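Local structure of endoglucanase (Uncultured bacterium, 3X17) at residues P160-R163 and A164-L168; G229-W232 and L233-M236; H357-I360 and A361-A364; F414-Y417 and E418-G421. The protein hydrolyses internal beta-1,4-glucosidic bonds of cellulose and related beta-glucans, as a family 9 endoglucanase with an N-terminal Ig-like domain. All blocks are in the same frame, centred on the assembly; numbering follows the deposited sequence.

Overall arrangement
From the N terminus, the chain passes through the Ig-like domain and enters the family 9 catalytic domain, where all four contacts lie one after another, none nested and none crossing. Interaction 1 closes a turn in the surface loop between strands 154-155 and 182-183. Interaction 2, its centre about 17 Å away, is the C-terminal end of helix 221-235, packed among helices 184-200, 272-288 and 294-312. Interaction 3 is a length of helix 354-366, against helices 337-351 and 396-418. Interaction 4 ends helix 396-418 and, with centres about 51 Å apart, lies opposite interaction 1 across the chain's centre.

Interaction 1 of 4, residues P160-R163 and A164-L168; sequences PFYR and AGTRL
Two donors of Thr166 converge on the carbonyl oxygen of Arg163. The hydroxyl OG1 gives the shorter bond, 2.7 Å to Arg163 O, arriving in the carbonyl plane on a lone pair. The backbone Thr166 N adds a second bond of 3.0 Å to Arg163 O, with the donor tilted from that plane. Both are possible because OG1 stands beside its own backbone N (chi1 -59°), so the hydroxyl and the amide face the same acceptor. A water widens the polar cluster: it accepts from Arg163 N at 2.9 Å and gives a weak bond to Thr166 OG1.

Packing begins where Thr166 turns its methyl CG2 obliquely to the Tyr162 ring, 3.8 Å from CD1. Leu168 then lays its CD2 methyl over one face of that ring, 3.6 Å from the centroid and 16° off the normal, a CH-pi contact. The opposite ring face carries CB of Phe161, near the rim, so the phenol is held between two carbon groups. Strand 154-155 supports the loop through Val155, which touches Tyr162, Thr166 and Leu168 and shares backbone bonds with Gly165 and Thr166. Tyr244 of strand 243-249 touches both Tyr162 and Leu168. Arg163 to Thr166 form a type II beta turn, with Gly165 at its third position in a left-handed conformation, in an exposed loop of the family 9 catalytic domain.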
# COMPACT_ATOMS: atom_id res chain seq x y z
N PRO A 160 22.63 -9.07 24.72
CA PRO A 160 22.95 -10.33 25.35
C PRO A 160 23.58 -11.38 24.42
O PRO A 160 24.17 -12.35 24.91
CB PRO A 160 21.59 -10.82 25.82
CG PRO A 160 20.87 -9.55 26.12
CD PRO A 160 21.24 -8.67 24.98
N PHE A 161 23.33 -11.29 23.12
CA PHE A 161 23.78 -12.37 22.24
C PHE A 161 25.06 -11.98 21.52
O PHE A 161 25.91 -12.83 21.27
CB PHE A 161 22.68 -12.79 21.24
CG PHE A 161 21.52 -13.45 21.90
CD1 PHE A 161 21.52 -14.82 22.10
CD2 PHE A 161 20.56 -12.68 22.54
CE1 PHE A 161 20.52 -15.44 22.81
CE2 PHE A 161 19.53 -13.28 23.26
CZ PHE A 161 19.49 -14.67 23.36
N TYR A 162 25.18 -10.70 21.17
CA TYR A 162 26.19 -10.23 20.26
C TYR A 162 26.81 -8.93 20.77
O TYR A 162 26.08 -8.00 21.17
CB TYR A 162 25.58 -9.95 18.89
CG TYR A 162 24.79 -11.09 18.30
CD1 TYR A 162 25.43 -12.27 17.88
CD2 TYR A 162 23.44 -10.94 18.01
CE1 TYR A 162 24.70 -13.32 17.32
CE2 TYR A 162 22.70 -11.97 17.44
CZ TYR A 162 23.32 -13.16 17.13
OH TYR A 162 22.56 -14.15 16.53
N ARG A 163 28.13 -8.83 20.64
CA ARG A 163 28.78 -7.55 20.85
C ARG A 163 28.66 -6.69 19.59
O ARG A 163 28.61 -7.21 18.47
CB ARG A 163 30.26 -7.76 21.23
CG ARG A 163 30.44 -8.58 22.53
CD ARG A 163 30.10 -7.75 23.76
NE ARG A 163 29.93 -8.55 24.97
CZ ARG A 163 30.92 -8.93 25.80
NH1 ARG A 163 32.18 -8.66 25.52
NH2 ARG A 163 30.63 -9.63 26.89
N ALA A 164 28.58 -5.37 19.79
CA ALA A 164 28.65 -4.43 18.68
C ALA A 164 29.76 -4.87 17.73
O ALA A 164 30.87 -5.18 18.16
CB ALA A 164 28.91 -2.95 19.21
N GLY A 165 29.47 -4.85 16.44
CA GLY A 165 30.47 -5.20 15.43
C GLY A 165 30.37 -6.65 14.96
O GLY A 165 30.98 -7.02 13.97
N THR A 166 29.52 -7.44 15.61
CA THR A 166 29.29 -8.80 15.15
C THR A 166 28.59 -8.83 13.80
O THR A 166 27.63 -8.08 13.56
CB THR A 166 28.49 -9.60 16.18
OG1 THR A 166 29.21 -9.63 17.42
CG2 THR A 166 28.25 -11.04 15.69
N ARG A 167 29.06 -9.71 12.92
CA ARG A 167 28.37 -10.00 11.67
C ARG A 167 27.17 -10.92 11.86
O ARG A 167 27.30 -12.05 12.31
CB ARG A 167 29.32 -10.63 10.64
CG ARG A 167 28.57 -11.08 9.35
CD ARG A 167 28.10 -9.91 8.49
NE ARG A 167 26.97 -10.26 7.62
CZ ARG A 167 27.06 -10.93 6.48
NH1 ARG A 167 28.25 -11.27 6.01
NH2 ARG A 167 25.98 -11.22 5.77
N LEU A 168 26.00 -10.44 11.44
CA LEU A 168 24.79 -11.27 11.38
C LEU A 168 24.51 -11.55 9.93
O LEU A 168 24.65 -10.66 9.10
CB LEU A 168 23.58 -10.48 11.92
CG LEU A 168 23.52 -10.35 13.44
CD1 LEU A 168 22.04 -10.18 13.86
CD2 LEU A 168 24.17 -11.55 14.14
O HOH W 1 29.66 -11.33 20.36

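Interaction 2 of 4, residues G229-W232 and L233-M236; sequences GLEW and LFRM
Met236 folds over the indole of Trp232 at the C-terminal end of helix 221-235, a buried contact between side chains one helical turn apart in the catalytic domain. CG of Met236 lies over one face of the six-membered ring, 3.6 Å from its centroid and 22° off the normal. The sulfur follows obliquely, SD being 4.5 Å from the same centroid, and the methyl CE reaches the outer atoms CZ2 and CH2. Bends at chi2 and chi3 keep this thioether close to the ring. In the five-membered ring, NE1 bonds to the carbonyl of Ala170.

Leu233 approaches the same indole at about a right angle, its CD2 standing 3.9 Å from Trp232 CE3, while its other methyl, CD1, meets CD2 of Leu230. On the more open flank, Arg235 runs extended back along the helix and sets a face of its guanidinium over the Glu231 carbonyl. Its NH2 is 4.5 Å from Glu231 OE1, too long for a salt bridge, though the opposite charges may still attract weakly. The Phe234 ring has Leu230 O over one face and stacks with Trp282.

The backbone bonds weaken towards the end: Leu233 N to Gly229 O is 3.2 Å and nearly straight, but Met236 N to Trp232 O is weak and bent to 132°. This is a helix C-terminus, finished by a Met-aromatic contact, among the packed helices of the (alpha/alpha)6 barrel.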
# COMPACT_ATOMS: atom_id res chain seq x y z
N GLY A 229 10.10 -11.84 2.04
CA GLY A 229 10.12 -10.81 3.08
C GLY A 229 10.20 -11.45 4.45
O GLY A 229 10.94 -10.99 5.31
N LEU A 230 9.45 -12.53 4.64
CA LEU A 230 9.35 -13.15 5.96
C LEU A 230 10.65 -13.86 6.35
O LEU A 230 11.01 -13.91 7.54
CB LEU A 230 8.21 -14.16 5.98
CG LEU A 230 6.82 -13.54 5.77
CD1 LEU A 230 5.82 -14.66 5.88
CD2 LEU A 230 6.59 -12.49 6.87
N GLU A 231 11.33 -14.43 5.35
CA GLU A 231 12.62 -15.09 5.59
C GLU A 231 13.72 -14.12 6.03
O GLU A 231 14.55 -14.44 6.89
CB GLU A 231 13.04 -15.90 4.36
CG GLU A 231 12.21 -17.18 4.28
CD GLU A 231 12.62 -18.14 3.17
OE1 GLU A 231 13.07 -17.68 2.10
OE2 GLU A 231 12.38 -19.37 3.34
N TRP A 232 13.61 -12.89 5.56
CA TRP A 232 14.43 -11.81 6.08
C TRP A 232 14.11 -11.43 7.51
O TRP A 232 15.02 -11.27 8.32
CB TRP A 232 14.37 -10.58 5.19
CG TRP A 232 15.27 -9.55 5.70
CD1 TRP A 232 16.64 -9.61 5.76
CD2 TRP A 232 14.90 -8.33 6.36
NE1 TRP A 232 17.14 -8.48 6.34
CE2 TRP A 232 16.10 -7.70 6.77
CE3 TRP A 232 13.69 -7.67 6.57
CZ2 TRP A 232 16.11 -6.47 7.41
CZ3 TRP A 232 13.70 -6.44 7.22
CH2 TRP A 232 14.90 -5.87 7.64
N LEU A 233 12.82 -11.33 7.85
CA LEU A 233 12.40 -11.25 9.25
C LEU A 233 13.02 -12.32 10.17
O LEU A 233 13.41 -12.00 11.30
CB LEU A 233 10.86 -11.25 9.38
CG LEU A 233 10.08 -10.09 8.75
CD1 LEU A 233 8.60 -10.09 9.25
CD2 LEU A 233 10.76 -8.69 9.01
N PHE A 234 13.03 -13.59 9.74
CA PHE A 234 13.71 -14.63 10.52
C PHE A 234 15.16 -14.21 10.85
O PHE A 234 15.60 -14.36 11.99
CB PHE A 234 13.73 -15.99 9.78
CG PHE A 234 12.37 -16.62 9.61
CD1 PHE A 234 11.41 -16.56 10.62
CD2 PHE A 234 12.09 -17.36 8.46
CE1 PHE A 234 10.15 -17.14 10.44
CE2 PHE A 234 10.87 -18.04 8.32
CZ PHE A 234 9.89 -17.90 9.30
N ARG A 235 15.88 -13.68 9.86
CA ARG A 235 17.31 -13.34 10.07
C ARG A 235 17.43 -12.15 11.01
O ARG A 235 18.50 -11.90 11.57
CB ARG A 235 18.01 -13.07 8.73
CG ARG A 235 17.88 -14.22 7.68
CD ARG A 235 18.41 -13.82 6.29
NE ARG A 235 18.09 -14.84 5.30
CZ ARG A 235 17.18 -14.73 4.31
NH1 ARG A 235 16.64 -13.56 3.95
NH2 ARG A 235 16.89 -15.80 3.58
N MET A 236 16.35 -11.37 11.13
CA MET A 236 16.30 -10.21 12.03
C MET A 236 15.85 -10.58 13.45
O MET A 236 15.61 -9.71 14.30
CB MET A 236 15.40 -9.13 11.46
CG MET A 236 15.95 -8.40 10.23
SD MET A 236 17.51 -7.51 10.58
CE MET A 236 16.90 -5.90 11.17

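Interaction 3 of 4, residues H357-I360 and A361-A364; sequences HDYI and ARMA
Tyr359 touches both Arg362 and Met363, three and four residues further along helix 354-366, one of the helices of the (alpha/alpha)6 barrel of this family 9 enzyme. Its CB lies 4.1 Å from NH2 of Arg362. From there CG stands opposite the backbone N (chi1 -177°), which carries the ring out along the helix flank between its two neighbours. CD2 meets the guanidinium first, at 3.6 Å from NH1 of Arg362, and CE2 brushes the same nitrogen at a slightly longer distance. The approach is oblique, with the ring and guanidinium planes 81° apart, so the two flat groups do not stack; instead the guanidinium lies with a face over CA of Tyr359. The arginine gets there by a kink at chi3 (-19°), which turns its tip back towards the preceding turn.

Farther along the ring, CE1 packs 3.5 Å from the methyl CE of Met363, an oblique contact, and CZ touches that methyl too. Outside the helix, the phenol ring makes an edge-to-face contact with Trp308 and touches Arg340 and Ala344 of helix 337-351; Ile360 also packs on Ala344, so neighbouring residues fasten this helix to the preceding one.

Beneath the side chains the backbone is regular. Ala361 N reaches His357 O at 2.8 Å, and Met363 N bonds Tyr359 O at 3.0 Å, tying the tyrosine's own carbonyl to the residue its ring packs on. At the tip, Tyr359 OH rests 3.3 Å from CE of Met363.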
# COMPACT_ATOMS: atom_id res chain seq x y z
N HIS A 357 -5.68 -15.62 23.66
CA HIS A 357 -7.00 -14.98 23.86
C HIS A 357 -7.11 -14.24 25.20
O HIS A 357 -7.74 -13.18 25.28
CB HIS A 357 -8.16 -15.97 23.67
CG HIS A 357 -9.50 -15.30 23.64
ND1 HIS A 357 -10.11 -14.93 22.46
CD2 HIS A 357 -10.26 -14.79 24.64
CE1 HIS A 357 -11.20 -14.24 22.73
NE2 HIS A 357 -11.32 -14.14 24.05
N ASP A 358 -6.46 -14.77 26.23
CA ASP A 358 -6.34 -14.08 27.52
C ASP A 358 -5.81 -12.66 27.33
O ASP A 358 -6.34 -11.71 27.92
CB ASP A 358 -5.44 -14.85 28.50
CG ASP A 358 -6.11 -16.11 29.07
OD1 ASP A 358 -7.32 -16.29 28.89
OD2 ASP A 358 -5.40 -16.97 29.64
N TYR A 359 -4.76 -12.51 26.52
CA TYR A 359 -4.20 -11.18 26.33
C TYR A 359 -5.27 -10.29 25.72
O TYR A 359 -5.49 -9.16 26.17
CB TYR A 359 -2.94 -11.21 25.45
CG TYR A 359 -2.29 -9.85 25.29
CD1 TYR A 359 -2.69 -9.00 24.28
CD2 TYR A 359 -1.32 -9.39 26.18
CE1 TYR A 359 -2.13 -7.77 24.11
CE2 TYR A 359 -0.79 -8.13 26.05
CZ TYR A 359 -1.18 -7.34 24.98
OH TYR A 359 -0.66 -6.08 24.78
N ILE A 360 -5.98 -10.82 24.73
CA ILE A 360 -7.02 -10.05 24.06
C ILE A 360 -8.12 -9.61 25.05
O ILE A 360 -8.46 -8.43 25.11
CB ILE A 360 -7.63 -10.80 22.88
CG1 ILE A 360 -6.53 -11.19 21.87
CG2 ILE A 360 -8.69 -9.95 22.20
CD1 ILE A 360 -6.97 -12.26 20.82
N ALA A 361 -8.59 -10.55 25.87
CA ALA A 361 -9.67 -10.28 26.83
C ALA A 361 -9.25 -9.26 27.89
O ALA A 361 -10.01 -8.36 28.23
CB ALA A 361 -10.17 -11.59 27.50
N ARG A 362 -8.01 -9.37 28.36
CA ARG A 362 -7.42 -8.38 29.27
C ARG A 362 -7.44 -6.98 28.66
O ARG A 362 -7.90 -6.01 29.30
CB ARG A 362 -5.99 -8.80 29.64
CG ARG A 362 -5.32 -7.95 30.72
CD ARG A 362 -3.84 -8.38 30.98
NE ARG A 362 -3.55 -9.73 30.48
CZ ARG A 362 -2.40 -10.10 29.90
NH1 ARG A 362 -1.40 -9.23 29.76
NH2 ARG A 362 -2.25 -11.35 29.47
N MET A 363 -6.97 -6.88 27.41
CA MET A 363 -7.03 -5.59 26.71
C MET A 363 -8.45 -5.11 26.54
O MET A 363 -8.69 -3.91 26.60
CB MET A 363 -6.34 -5.61 25.35
CG MET A 363 -5.74 -4.25 24.99
SD MET A 363 -5.07 -4.12 23.32
CE MET A 363 -3.35 -4.56 23.60
N ALA A 364 -9.36 -6.02 26.24
CA ALA A 364 -10.76 -5.65 26.01
C ALA A 364 -11.38 -4.97 27.26
O ALA A 364 -12.19 -4.04 27.13
CB ALA A 364 -11.59 -6.85 25.58

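Interaction 4 of 4, residues F414-Y417 and E418-G421; sequences FQTY and EQSG
Phe414 and Glu418 pack closely where helix 396-418 of the (alpha/alpha)6 barrel runs out into a loop, while Gln415, Thr416 and Gln419 form a looser, partly hydrated side. On the close side, the carboxylate carbon CD of Glu418 comes within 3.4 Å of CE2 of Phe414. The approach is oblique, with ring and carboxylate planes 35° apart. With chi1 at -167° the Phe414 ring points away from its own amide nitrogen and reaches the glutamate, whose CG also touches the Phe414 carbonyl oxygen. Tyr417 lies against its neighbour's amide, CB meeting Glu418 N, and has Phe414 O at its ring edge, in plane. Both aromatic side chains touch Ala461 of helix 456-469, and the phenol oxygen of Tyr417 bonds to Arg460.

The helical bonding frays at this end. Glu418 N still bonds Phe414 O at 3.0 Å, with a weak second bond to Gln415 O; Gln419 N divides itself between weak bonds to the carbonyls of Gln415 and Thr416. Ser420 N instead reaches back three residues to Tyr417 O, at 3.2 Å and from well above the carbonyl plane; the serine hydroxyl is taken by the carbonyl of Val424.

On the loose side, Gln415 and Gln419 run side by side and point the same way, but their amide planes are nearly perpendicular and their OE1 atoms stay 4.0 Å apart. Rather than pairing directly with Thr416, the amide of Gln419 works through a water, which lies 2.8 Å from Thr416 OG1 and accepts a bond from Gln419 NE2 at 2.8 Å.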
# COMPACT_ATOMS: atom_id res chain seq x y z
N PHE A 414 -16.50 6.40 4.46
CA PHE A 414 -17.51 6.69 3.46
C PHE A 414 -18.02 8.12 3.51
O PHE A 414 -18.19 8.77 2.47
CB PHE A 414 -18.67 5.72 3.56
CG PHE A 414 -19.59 5.77 2.36
CD1 PHE A 414 -19.18 5.24 1.15
CD2 PHE A 414 -20.81 6.46 2.42
CE1 PHE A 414 -19.98 5.34 0.01
CE2 PHE A 414 -21.62 6.56 1.29
CZ PHE A 414 -21.20 6.01 0.08
N GLN A 415 -18.19 8.65 4.72
CA GLN A 415 -18.61 10.03 4.89
C GLN A 415 -17.60 11.04 4.33
O GLN A 415 -17.99 12.07 3.74
CB GLN A 415 -18.87 10.33 6.36
CG GLN A 415 -18.74 11.81 6.71
CD GLN A 415 -19.08 12.11 8.17
OE1 GLN A 415 -18.85 13.22 8.65
NE2 GLN A 415 -19.64 11.13 8.87
N THR A 416 -16.31 10.77 4.54
CA THR A 416 -15.29 11.63 3.94
C THR A 416 -15.32 11.51 2.42
O THR A 416 -15.26 12.51 1.69
CB THR A 416 -13.88 11.31 4.48
OG1 THR A 416 -13.90 11.32 5.91
CG2 THR A 416 -12.86 12.37 4.00
N TYR A 417 -15.46 10.30 1.93
CA TYR A 417 -15.51 10.08 0.50
C TYR A 417 -16.63 10.92 -0.12
O TYR A 417 -16.48 11.48 -1.21
CB TYR A 417 -15.72 8.59 0.22
CG TYR A 417 -16.35 8.26 -1.12
CD1 TYR A 417 -15.58 8.20 -2.28
CD2 TYR A 417 -17.70 7.92 -1.21
CE1 TYR A 417 -16.16 7.87 -3.52
CE2 TYR A 417 -18.27 7.53 -2.43
CZ TYR A 417 -17.49 7.53 -3.58
OH TYR A 417 -18.03 7.18 -4.80
N GLU A 418 -17.75 11.02 0.59
CA GLU A 418 -18.89 11.76 0.05
C GLU A 418 -18.63 13.25 0.07
O GLU A 418 -19.19 13.98 -0.73
CB GLU A 418 -20.16 11.45 0.85
CG GLU A 418 -20.65 10.01 0.67
CD GLU A 418 -22.13 9.88 0.95
OE1 GLU A 418 -22.56 10.19 2.09
OE2 GLU A 418 -22.86 9.50 0.01
N GLN A 419 -17.73 13.70 0.94
CA GLN A 419 -17.36 15.12 0.99
C GLN A 419 -16.32 15.51 -0.07
O GLN A 419 -15.83 16.62 -0.05
CB GLN A 419 -16.85 15.49 2.38
CG GLN A 419 -17.92 15.44 3.43
CD GLN A 419 -17.38 15.41 4.86
OE1 GLN A 419 -18.07 15.84 5.78
NE2 GLN A 419 -16.17 14.86 5.06
N SER A 420 -15.99 14.61 -0.99
CA SER A 420 -14.76 14.76 -1.75
C SER A 420 -14.99 14.59 -3.24
O SER A 420 -15.25 13.49 -3.72
CB SER A 420 -13.70 13.77 -1.28
OG SER A 420 -12.49 13.92 -2.03
N GLY A 421 -14.84 15.67 -3.98
CA GLY A 421 -15.21 15.64 -5.38
C GLY A 421 -14.47 14.57 -6.15
O GLY A 421 -15.05 13.90 -6.98
O HOH W 2 -14.93 13.60 7.23